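Long-range contacts in putative methylase (PDB 3LDU), which probably methylates guanine bases of ribosomal RNA, pairing RNA-binding domains with a methyltransferase domain that binds GTP: residues 89-94 / 139-144; 80-85 / 122-127; 60-65 / 163-168. All coordinates share one frame; numbering follows the deposited sequence. Where two conformers were deposited one is given.

Contact 1. Residues 89-94 / 139-144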
loop_
_atom_site.group_PDB
_atom_site.type_symbol
_atom_site.label_atom_id
_atom_site.label_comp_id
_atom_site.label_asym_id
_atom_site.label_seq_id
_atom_site.Cartn_x
_atom_site.Cartn_y
_atom_site.Cartn_z
ATOM N N TYR A 89 -25.208 4.128 -10.048
ATOM C CA TYR A 89 -23.755 4.048 -9.957
ATOM C C TYR A 89 -23.059 3.904 -11.298
ATOM O O TYR A 89 -21.925 4.353 -11.460
ATOM C CB TYR A 89 -23.375 2.863 -9.082
ATOM C CG TYR A 89 -24.033 2.917 -7.736
ATOM C CD1 TYR A 89 -23.660 3.873 -6.802
ATOM C CD2 TYR A 89 -25.034 2.027 -7.402
ATOM C CE1 TYR A 89 -24.261 3.930 -5.572
ATOM C CE2 TYR A 89 -25.641 2.075 -6.175
ATOM C CZ TYR A 89 -25.249 3.024 -5.260
ATOM O OH TYR A 89 -25.861 3.066 -4.030
ATOM N N ILE A 90 -23.731 3.237 -12.234
ATOM C CA ILE A 90 -23.216 3.012 -13.586
ATOM C C ILE A 90 -24.067 3.809 -14.568
ATOM O O ILE A 90 -25.225 3.482 -14.766
ATOM C CB ILE A 90 -23.297 1.504 -13.996
ATOM C CG1 ILE A 90 -22.624 0.602 -12.949
ATOM C CG2 ILE A 90 -22.668 1.278 -15.368
ATOM C CD1 ILE A 90 -21.270 1.073 -12.535
ATOM N N PRO A 91 -23.489 4.854 -15.177
ATOM C CA PRO A 91 -24.245 5.729 -16.078
ATOM C C PRO A 91 -24.395 5.144 -17.475
ATOM O O PRO A 91 -23.752 4.158 -17.831
ATOM C CB PRO A 91 -23.387 6.989 -16.128
ATOM C CG PRO A 91 -22.003 6.491 -15.927
ATOM C CD PRO A 91 -22.101 5.316 -15.007
ATOM N N TYR A 92 -25.264 5.770 -18.263
ATOM C CA TYR A 92 -25.581 5.303 -19.596
ATOM C C TYR A 92 -24.344 5.108 -20.457
ATOM O O TYR A 92 -23.559 6.036 -20.648
ATOM C CB TYR A 92 -26.518 6.318 -20.260
ATOM C CG TYR A 92 -27.197 5.813 -21.496
ATOM C CD1 TYR A 92 -28.071 4.734 -21.435
ATOM C CD2 TYR A 92 -26.988 6.427 -22.727
ATOM C CE1 TYR A 92 -28.713 4.267 -22.573
ATOM C CE2 TYR A 92 -27.634 5.969 -23.875
ATOM C CZ TYR A 92 -28.490 4.888 -23.784
ATOM O OH TYR A 92 -29.132 4.421 -24.910
ATOM N N GLY A 93 -24.174 3.897 -20.977
ATOM C CA GLY A 93 -23.119 3.628 -21.934
ATOM C C GLY A 93 -21.798 3.243 -21.279
ATOM O O GLY A 93 -20.843 2.868 -21.961
ATOM N N ALA A 94 -21.744 3.337 -19.956
ATOM C CA ALA A 94 -20.511 3.013 -19.231
ATOM C C ALA A 94 -20.158 1.534 -19.331
ATOM O O ALA A 94 -21.034 0.687 -19.506
ATOM C CB ALA A 94 -20.604 3.438 -17.758
ATOM N N ASP A 139 -19.627 1.469 -24.160
ATOM C CA ASP A 139 -18.582 2.138 -24.934
ATOM C C ASP A 139 -17.966 3.374 -24.274
ATOM O O ASP A 139 -17.097 4.014 -24.860
ATOM C CB ASP A 139 -19.102 2.496 -26.331
ATOM C CG ASP A 139 -20.206 3.541 -26.294
ATOM O OD1 ASP A 139 -20.682 3.861 -25.186
ATOM O OD2 ASP A 139 -20.598 4.043 -27.370
ATOM N N LYS A 140 -18.406 3.717 -23.067
ATOM C CA LYS A 140 -17.887 4.907 -22.395
ATOM C C LYS A 140 -16.864 4.521 -21.323
ATOM O O LYS A 140 -16.143 3.531 -21.477
ATOM C CB LYS A 140 -19.025 5.754 -21.808
ATOM C CG LYS A 140 -20.069 6.207 -22.844
ATOM C CD LYS A 140 -19.398 6.846 -24.054
ATOM C CE LYS A 140 -20.422 7.331 -25.087
ATOM N NZ LYS A 140 -21.244 8.456 -24.561
ATOM N N GLU A 141 -16.796 5.294 -20.242
ATOM C CA GLU A 141 -15.762 5.055 -19.229
ATOM C C GLU A 141 -16.024 3.828 -18.340
ATOM O O GLU A 141 -17.146 3.337 -18.235
ATOM C CB GLU A 141 -15.492 6.312 -18.388
ATOM C CG GLU A 141 -16.488 6.581 -17.278
ATOM C CD GLU A 141 -17.789 7.215 -17.777
ATOM O OE1 GLU A 141 -18.034 7.231 -19.004
ATOM O OE2 GLU A 141 -18.561 7.707 -16.929
ATOM N N LYS A 142 -14.962 3.349 -17.702
ATOM C CA LYS A 142 -14.956 2.044 -17.033
ATOM C C LYS A 142 -15.185 2.133 -15.518
ATOM O O LYS A 142 -14.577 2.962 -14.831
ATOM C CB LYS A 142 -13.621 1.345 -17.342
ATOM C CG LYS A 142 -13.473 -0.078 -16.836
ATOM C CD LYS A 142 -12.111 -0.647 -17.269
ATOM C CE LYS A 142 -11.752 -1.927 -16.513
ATOM N NZ LYS A 142 -10.316 -2.329 -16.665
ATOM N N TYR A 143 -16.084 1.276 -15.026
ATOM C CA TYR A 143 -16.416 1.126 -13.602
ATOM C C TYR A 143 -16.174 -0.335 -13.235
ATOM O O TYR A 143 -17.082 -1.163 -13.357
ATOM C CB TYR A 143 -17.904 1.472 -13.376
ATOM C CG TYR A 143 -18.222 2.931 -13.609
ATOM C CD1 TYR A 143 -18.365 3.813 -12.544
ATOM C CD2 TYR A 143 -18.348 3.440 -14.900
ATOM C CE1 TYR A 143 -18.650 5.169 -12.765
ATOM C CE2 TYR A 143 -18.618 4.779 -15.128
ATOM C CZ TYR A 143 -18.767 5.639 -14.054
ATOM O OH TYR A 143 -19.033 6.972 -14.281
ATOM N N PRO A 144 -14.943 -0.674 -12.804
ATOM C CA PRO A 144 -14.613 -2.088 -12.620
ATOM C C PRO A 144 -15.292 -2.619 -11.371
ATOM O O PRO A 144 -15.146 -2.038 -10.300
ATOM C CB PRO A 144 -13.082 -2.084 -12.448
ATOM C CG PRO A 144 -12.632 -0.691 -12.921
ATOM C CD PRO A 144 -13.786 0.203 -12.564
#
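This is a loop-to-loop contact within the THUMP domain, a domain found in RNA-modifying enzymes and linked to RNA binding. Residues 89-94 follow helix 74-82 and lead towards strand 98-104. Residues 139-144 come after helix 111-129 and run into strand 145-150. A type II beta turn from P91 to A94 shapes the first segment, closed by A94 N to P91 O. The turn offers the carbonyl of G93 to the second segment. Two consecutive amides meet this oxygen. K140 N donates to G93 O at 2.8 Å, from above the carbonyl plane. D139 N gives a weak bond to the same oxygen, bent to 125°. G93 takes the positive phi (88°) of the third position of a type II turn. K140 CB and CG pack on its carbonyl, and the bent lysine chain then leads the amine away.

The apolar half centres on Y143. I90 CD1 reaches Y143 CB at 3.5 Å, the two side chains sliding past each other in opposite directions. P91 meets the ring tip to tip, with P91 CD 3.5 Å from Y143 CZ. A94 CB touches Y143 CE2 at 3.6 Å. W233 stacks on the Y143 ring, and I158 of strand 153-159 touches the Y143 side chain. The contact lies away from the GTP site. E141 is folded back by its crowded chi1 (80°) and a bend at chi2. Its OE1 forms a salt bridge with R234. The other oxygen fixes the tyrosine tip: Y143 OH donates to E141 OE2 at 2.8 Å, in the plane of the ring and on the anti lone pair of the carboxylate.

Contact 2. Residues 80-85 / 122-127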
loop_
_atom_site.group_PDB
_atom_site.type_symbol
_atom_site.label_atom_id
_atom_site.label_comp_id
_atom_site.label_asym_id
_atom_site.label_seq_id
_atom_site.Cartn_x
_atom_site.Cartn_y
_atom_site.Cartn_z
ATOM N N ASN A 80 -30.179 -10.845 -5.413
ATOM C CA ASN A 80 -29.714 -9.732 -4.592
ATOM C C ASN A 80 -28.927 -8.693 -5.380
ATOM O O ASN A 80 -28.995 -7.500 -5.090
ATOM C CB ASN A 80 -28.902 -10.239 -3.390
ATOM C CG ASN A 80 -29.758 -11.010 -2.401
ATOM O OD1 ASN A 80 -30.975 -10.830 -2.357
ATOM N ND2 ASN A 80 -29.137 -11.877 -1.618
ATOM N N THR A 81 -28.177 -9.141 -6.383
ATOM C CA THR A 81 -27.374 -8.218 -7.161
ATOM C C THR A 81 -28.278 -7.422 -8.101
ATOM O O THR A 81 -28.106 -6.211 -8.280
ATOM C CB THR A 81 -26.321 -8.970 -7.986
ATOM O OG1 THR A 81 -25.461 -9.705 -7.101
ATOM C CG2 THR A 81 -25.488 -7.983 -8.815
ATOM N N LYS A 82 -29.246 -8.119 -8.689
ATOM C CA LYS A 82 -30.161 -7.509 -9.643
ATOM C C LYS A 82 -31.030 -6.422 -9.004
ATOM O O LYS A 82 -31.342 -5.415 -9.649
ATOM C CB LYS A 82 -31.050 -8.575 -10.294
ATOM C CG LYS A 82 -32.018 -7.992 -11.326
ATOM C CD LYS A 82 -32.825 -9.064 -12.033
ATOM C CE LYS A 82 -33.879 -8.418 -12.937
ATOM N NZ LYS A 82 -34.713 -9.418 -13.653
ATOM N N ARG A 83 -31.412 -6.618 -7.743
ATOM C CA ARG A 83 -32.305 -5.672 -7.072
ATOM C C ARG A 83 -31.628 -4.353 -6.716
ATOM O O ARG A 83 -32.299 -3.370 -6.429
ATOM C CB ARG A 83 -32.961 -6.294 -5.832
ATOM C CG ARG A 83 -31.996 -6.915 -4.822
ATOM C CD ARG A 83 -31.257 -5.882 -3.965
ATOM N NE ARG A 83 -30.476 -6.521 -2.904
ATOM C CZ ARG A 83 -29.598 -5.892 -2.127
ATOM N NH1 ARG A 83 -29.370 -4.596 -2.287
ATOM N NH2 ARG A 83 -28.945 -6.562 -1.186
ATOM N N ILE A 84 -30.299 -4.334 -6.715
ATOM C CA ILE A 84 -29.561 -3.093 -6.509
ATOM C C ILE A 84 -29.899 -2.142 -7.652
ATOM O O ILE A 84 -30.072 -2.583 -8.787
ATOM C CB ILE A 84 -28.048 -3.361 -6.491
ATOM C CG1 ILE A 84 -27.693 -4.253 -5.301
ATOM C CG2 ILE A 84 -27.249 -2.049 -6.466
ATOM C CD1 ILE A 84 -26.293 -4.811 -5.379
ATOM N N ASN A 85 -30.017 -0.847 -7.359
ATOM C CA ASN A 85 -30.285 0.130 -8.405
ATOM C C ASN A 85 -28.983 0.529 -9.070
ATOM O O ASN A 85 -28.366 1.533 -8.705
ATOM C CB ASN A 85 -31.003 1.365 -7.857
ATOM C CG ASN A 85 -31.378 2.359 -8.954
ATOM O OD1 ASN A 85 -31.702 3.515 -8.679
ATOM N ND2 ASN A 85 -31.338 1.908 -10.203
ATOM N N ILE A 122 -26.373 -7.349 -13.214
ATOM C CA ILE A 122 -26.200 -5.928 -13.491
ATOM C C ILE A 122 -26.769 -5.561 -14.867
ATOM O O ILE A 122 -27.383 -4.511 -15.034
ATOM C CB ILE A 122 -24.721 -5.503 -13.372
ATOM C CG1 ILE A 122 -24.217 -5.760 -11.946
ATOM C CG2 ILE A 122 -24.545 -4.027 -13.747
ATOM C CD1 ILE A 122 -22.747 -5.331 -11.701
ATOM N N VAL A 123 -26.556 -6.424 -15.854
ATOM C CA VAL A 123 -27.116 -6.176 -17.176
ATOM C C VAL A 123 -28.641 -6.091 -17.066
ATOM O O VAL A 123 -29.270 -5.175 -17.621
ATOM C CB VAL A 123 -26.698 -7.274 -18.181
ATOM C CG1 VAL A 123 -27.585 -7.244 -19.418
ATOM C CG2 VAL A 123 -25.225 -7.125 -18.553
ATOM N N GLU A 124 -29.233 -7.034 -16.336
ATOM C CA GLU A 124 -30.691 -7.066 -16.177
ATOM C C GLU A 124 -31.196 -5.811 -15.467
ATOM O O GLU A 124 -32.207 -5.223 -15.868
ATOM C CB GLU A 124 -31.120 -8.305 -15.394
ATOM C CG GLU A 124 -31.094 -9.583 -16.191
ATOM C CD GLU A 124 -32.490 -10.063 -16.508
ATOM O OE1 GLU A 124 -32.947 -9.842 -17.651
ATOM O OE2 GLU A 124 -33.136 -10.644 -15.606
ATOM N N SER A 125 -30.487 -5.414 -14.411
ATOM C CA SER A 125 -30.835 -4.223 -13.635
ATOM C C SER A 125 -30.822 -2.951 -14.491
ATOM O O SER A 125 -31.759 -2.147 -14.446
ATOM C CB SER A 125 -29.891 -4.055 -12.444
ATOM O OG SER A 125 -30.194 -2.863 -11.736
ATOM N N LEU A 126 -29.758 -2.782 -15.269
ATOM C CA LEU A 126 -29.598 -1.612 -16.130
ATOM C C LEU A 126 -30.582 -1.618 -17.296
ATOM O O LEU A 126 -31.125 -0.579 -17.658
ATOM C CB LEU A 126 -28.170 -1.538 -16.665
ATOM C CG LEU A 126 -27.127 -1.308 -15.572
ATOM C CD1 LEU A 126 -25.737 -1.297 -16.174
ATOM C CD2 LEU A 126 -27.409 0.001 -14.847
ATOM N N LYS A 127 -30.796 -2.787 -17.888
ATOM C CA LYS A 127 -31.745 -2.910 -18.996
ATOM C C LYS A 127 -33.115 -2.410 -18.556
ATOM O O LYS A 127 -33.838 -1.748 -19.316
ATOM C CB LYS A 127 -31.835 -4.369 -19.455
ATOM C CG LYS A 127 -33.062 -4.653 -20.306
ATOM C CD LYS A 127 -33.233 -6.134 -20.629
ATOM C CE LYS A 127 -34.512 -6.348 -21.443
ATOM N NZ LYS A 127 -34.794 -7.783 -21.729
HETATM O O HOH W 1 -30.408 -0.058 -12.554
#
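Residues 80-85 carry the last part of helix 74-82 into a loop, while residues 122-127 are helical throughout. The backbones come within 5.2 Å, K82 CA to S125 CA, and S125 CB lies 3.4 Å from K82 O. S125 OG is anti to its own backbone N (chi1 177°). It donates to I84 O at 3.0 Å, nearly along the C=O axis, and so binds a carbonyl of the loop that follows helix 74-82. A water donates to S125 OG at 2.9 Å and receives a weak bond from N85 ND2, whose stronger partner is S87 OG. K82 is fully extended and crosses E124 obliquely, its CD and CE running over E124 CB. The tip makes a salt bridge: K82 NZ is 2.8 Å from E124 OE2, well above the carboxylate plane. T81 CG2 meets I122 CG1 at 4.0 Å on the apolar side. T81 OG1 is hydrogen-bonded to L77 O. The contact thus joins two helices of the THUMP domain. T81 also packs on F69 of strand 63-70 and on V118 and A121 of helix 111-129, while W86 lies against I122, S125 and L126.

Contact 3. Residues 60-65 / 163-168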
loop_
_atom_site.group_PDB
_atom_site.type_symbol
_atom_site.label_atom_id
_atom_site.label_comp_id
_atom_site.label_asym_id
_atom_site.label_seq_id
_atom_site.Cartn_x
_atom_site.Cartn_y
_atom_site.Cartn_z
ATOM N N GLU A 60 -3.841 -0.765 -0.698
ATOM C CA GLU A 60 -3.514 -1.346 -1.999
ATOM C C GLU A 60 -4.453 -0.811 -3.072
ATOM O O GLU A 60 -4.129 -0.852 -4.255
ATOM C CB GLU A 60 -3.599 -2.870 -1.970
ATOM C CG GLU A 60 -2.639 -3.516 -0.997
ATOM C CD GLU A 60 -1.183 -3.240 -1.337
ATOM O OE1 GLU A 60 -0.823 -3.275 -2.535
ATOM O OE2 GLU A 60 -0.397 -3.013 -0.391
ATOM N N ARG A 61 -5.617 -0.331 -2.639
ATOM C CA ARG A 61 -6.543 0.356 -3.529
ATOM C C ARG A 61 -7.728 0.873 -2.739
ATOM O O ARG A 61 -7.776 0.740 -1.515
ATOM C CB ARG A 61 -6.981 -0.516 -4.713
ATOM C CG ARG A 61 -7.531 -1.871 -4.329
ATOM C CD ARG A 61 -8.014 -2.626 -5.558
ATOM N NE ARG A 61 -6.931 -2.943 -6.488
ATOM C CZ ARG A 61 -6.662 -2.254 -7.591
ATOM N NH1 ARG A 61 -5.658 -2.624 -8.380
ATOM N NH2 ARG A 61 -7.396 -1.196 -7.905
ATOM N N VAL A 62 -8.610 1.592 -3.424
ATOM C CA VAL A 62 -9.731 2.228 -2.755
ATOM C C VAL A 62 -10.996 1.800 -3.483
ATOM O O VAL A 62 -11.156 2.093 -4.669
ATOM C CB VAL A 62 -9.615 3.761 -2.782
ATOM C CG1 VAL A 62 -10.885 4.405 -2.181
ATOM C CG2 VAL A 62 -8.355 4.212 -2.042
ATOM N N HIS A 63 -11.858 1.066 -2.784
ATOM C CA HIS A 63 -13.122 0.585 -3.352
ATOM C C HIS A 63 -14.302 1.389 -2.840
ATOM O O HIS A 63 -14.374 1.742 -1.665
ATOM C CB HIS A 63 -13.362 -0.870 -2.942
ATOM C CG HIS A 63 -12.369 -1.842 -3.502
ATOM N ND1 HIS A 63 -12.590 -2.535 -4.666
ATOM C CD2 HIS A 63 -11.157 -2.236 -3.048
ATOM C CE1 HIS A 63 -11.554 -3.320 -4.917
ATOM N NE2 HIS A 63 -10.672 -3.160 -3.939
ATOM N N LEU A 64 -15.250 1.655 -3.728
ATOM C CA LEU A 64 -16.523 2.232 -3.331
ATOM C C LEU A 64 -17.493 1.079 -3.045
ATOM O O LEU A 64 -17.811 0.298 -3.938
ATOM C CB LEU A 64 -17.067 3.119 -4.454
ATOM C CG LEU A 64 -18.498 3.634 -4.231
ATOM C CD1 LEU A 64 -18.563 4.523 -2.989
ATOM C CD2 LEU A 64 -18.980 4.388 -5.453
ATOM N N LYS A 65 -17.938 0.955 -1.796
ATOM C CA LYS A 65 -18.819 -0.144 -1.422
ATOM C C LYS A 65 -20.227 0.124 -1.939
ATOM O O LYS A 65 -20.778 1.207 -1.715
ATOM C CB LYS A 65 -18.870 -0.306 0.082
ATOM C CG LYS A 65 -19.523 -1.599 0.533
ATOM C CD LYS A 65 -19.511 -1.693 2.046
ATOM C CE LYS A 65 -20.215 -2.947 2.531
ATOM N NZ LYS A 65 -20.118 -3.079 4.009
ATOM N N ASP A 163 -4.843 1.042 -11.680
ATOM C CA ASP A 163 -3.550 0.436 -11.348
ATOM C C ASP A 163 -3.367 0.381 -9.828
ATOM O O ASP A 163 -3.616 1.360 -9.133
ATOM C CB ASP A 163 -2.395 1.222 -11.976
ATOM C CG ASP A 163 -2.228 0.942 -13.453
ATOM O OD1 ASP A 163 -2.837 -0.027 -13.951
ATOM O OD2 ASP A 163 -1.479 1.691 -14.116
ATOM N N ALA A 164 -2.942 -0.767 -9.312
ATOM C CA ALA A 164 -2.718 -0.912 -7.870
ATOM C C ALA A 164 -1.988 0.303 -7.289
ATOM O O ALA A 164 -1.045 0.819 -7.894
ATOM C CB ALA A 164 -1.942 -2.191 -7.577
ATOM N N LEU A 165 -2.418 0.747 -6.110
ATOM C CA LEU A 165 -1.902 1.969 -5.502
ATOM C C LEU A 165 -0.393 1.944 -5.244
ATOM O O LEU A 165 0.260 2.996 -5.242
ATOM C CB LEU A 165 -2.647 2.288 -4.194
ATOM C CG LEU A 165 -3.925 3.108 -4.321
ATOM C CD1 LEU A 165 -4.452 3.467 -2.937
ATOM C CD2 LEU A 165 -3.677 4.372 -5.166
ATOM N N HIS A 166 0.171 0.757 -5.032
ATOM C CA HIS A 166 1.603 0.697 -4.746
ATOM C C HIS A 166 2.425 1.218 -5.924
ATOM O O HIS A 166 3.597 1.578 -5.768
ATOM C CB HIS A 166 2.048 -0.712 -4.325
ATOM C CG HIS A 166 2.090 -1.704 -5.454
ATOM N ND1 HIS A 166 3.209 -1.900 -6.225
ATOM C CD2 HIS A 166 1.147 -2.563 -5.912
ATOM C CE1 HIS A 166 2.955 -2.839 -7.131
ATOM N NE2 HIS A 166 1.716 -3.249 -6.964
ATOM N N LYS A 167 1.808 1.274 -7.102
ATOM C CA LYS A 167 2.495 1.821 -8.259
ATOM C C LYS A 167 2.329 3.335 -8.233
ATOM O O LYS A 167 1.356 3.869 -8.785
ATOM C CB LYS A 167 1.937 1.214 -9.546
ATOM C CG LYS A 167 1.985 -0.303 -9.557
ATOM C CD LYS A 167 1.521 -0.894 -10.865
ATOM C CE LYS A 167 1.710 -2.404 -10.859
ATOM N NZ LYS A 167 1.559 -2.994 -12.220
ATOM N N ARG A 168 3.250 4.024 -7.560
ATOM C CA ARG A 168 3.198 5.486 -7.477
ATOM C C ARG A 168 3.560 6.100 -8.824
ATOM O O ARG A 168 3.142 7.212 -9.143
ATOM C CB ARG A 168 4.151 6.042 -6.406
ATOM C CG ARG A 168 3.616 6.120 -4.972
ATOM C CD ARG A 168 3.588 4.759 -4.387
ATOM N NE ARG A 168 3.734 4.697 -2.929
ATOM C CZ ARG A 168 2.759 4.341 -2.099
ATOM N NH1 ARG A 168 2.999 4.248 -0.794
ATOM N NH2 ARG A 168 1.542 4.070 -2.573
HETATM O O HOH W 2 -1.386 -1.652 -4.404
#
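The firm part of this contact is backbone to backbone, where the turn at 164-167 meets the approach to strand 63-70. L165 N donates to E60 O at 3.0 Å with a nearly straight angle of 164°, entering from above the carbonyl plane. L165 leans into the same place. Its CB is 3.5 Å from E60 O, and its CD1 lies over the backbone of R61, 3.8 Å from R61 CA. V62 CG2 adds a looser apolar touch on L165 CD1. A type I beta turn from A164 to K167, closed by K167 N to A164 O, presents this leucine.

The other side is looser and holds water. One water donates to E60 O and to E60 OE1 and accepts from H166 N, at 2.9 Å from H166 N. It also lies in plane at the edge of the H166 ring. E60 folds back at chi2 (-62°), which brings OE1 to the water. The carboxylate and the H166 ring do not bond: E60 OE1 stays 4.0 Å from H166 CD2. E60 is instead held by R180 through OE1 and by T182 through OE2. The R61 guanidinium lies beside A164, and R61 NH1 comes within 3.4 Å of A164 CA. Its charge is paired with D159, and NH1 also bonds G162 O.

R168 NH2 donates to L165 O, and R168 NE makes a salt bridge with E212 of helix 208-217, so the turn is tied to the methyltransferase domain. H166 is about 10 Å from the bound GTP, side chain to ligand. Residues 60-63 belong to the RlmL ferredoxin-like region, and V62 and L165 pack on its helix 48-55. H166 packs on T182 of helix 181-189 and has its polar partner in E181.

How the contacts relate
From the N terminus, the chain first passes residues 60-65, which enter strand 63-70, and then helix 74-82. Residues 80-85 and 89-94 follow closely. Helix 111-129 returns to 80-85 and closes contact 2. Residues 139-144 then return to 89-94 and close contact 1. The segments of contacts 1 and 2 alternate, so their loops cross, and the two touch through I90 CG2 and L126 CD1, 4.1 Å apart. Both loops nest inside the longer one closed by contact 3 at 163-168. Contacts 1 and 2 both join parts of the THUMP domain, while contact 3 joins the start of strand 63-70 to the loop leading to helix 181-189, its centre about 19 Å from that of contact 1.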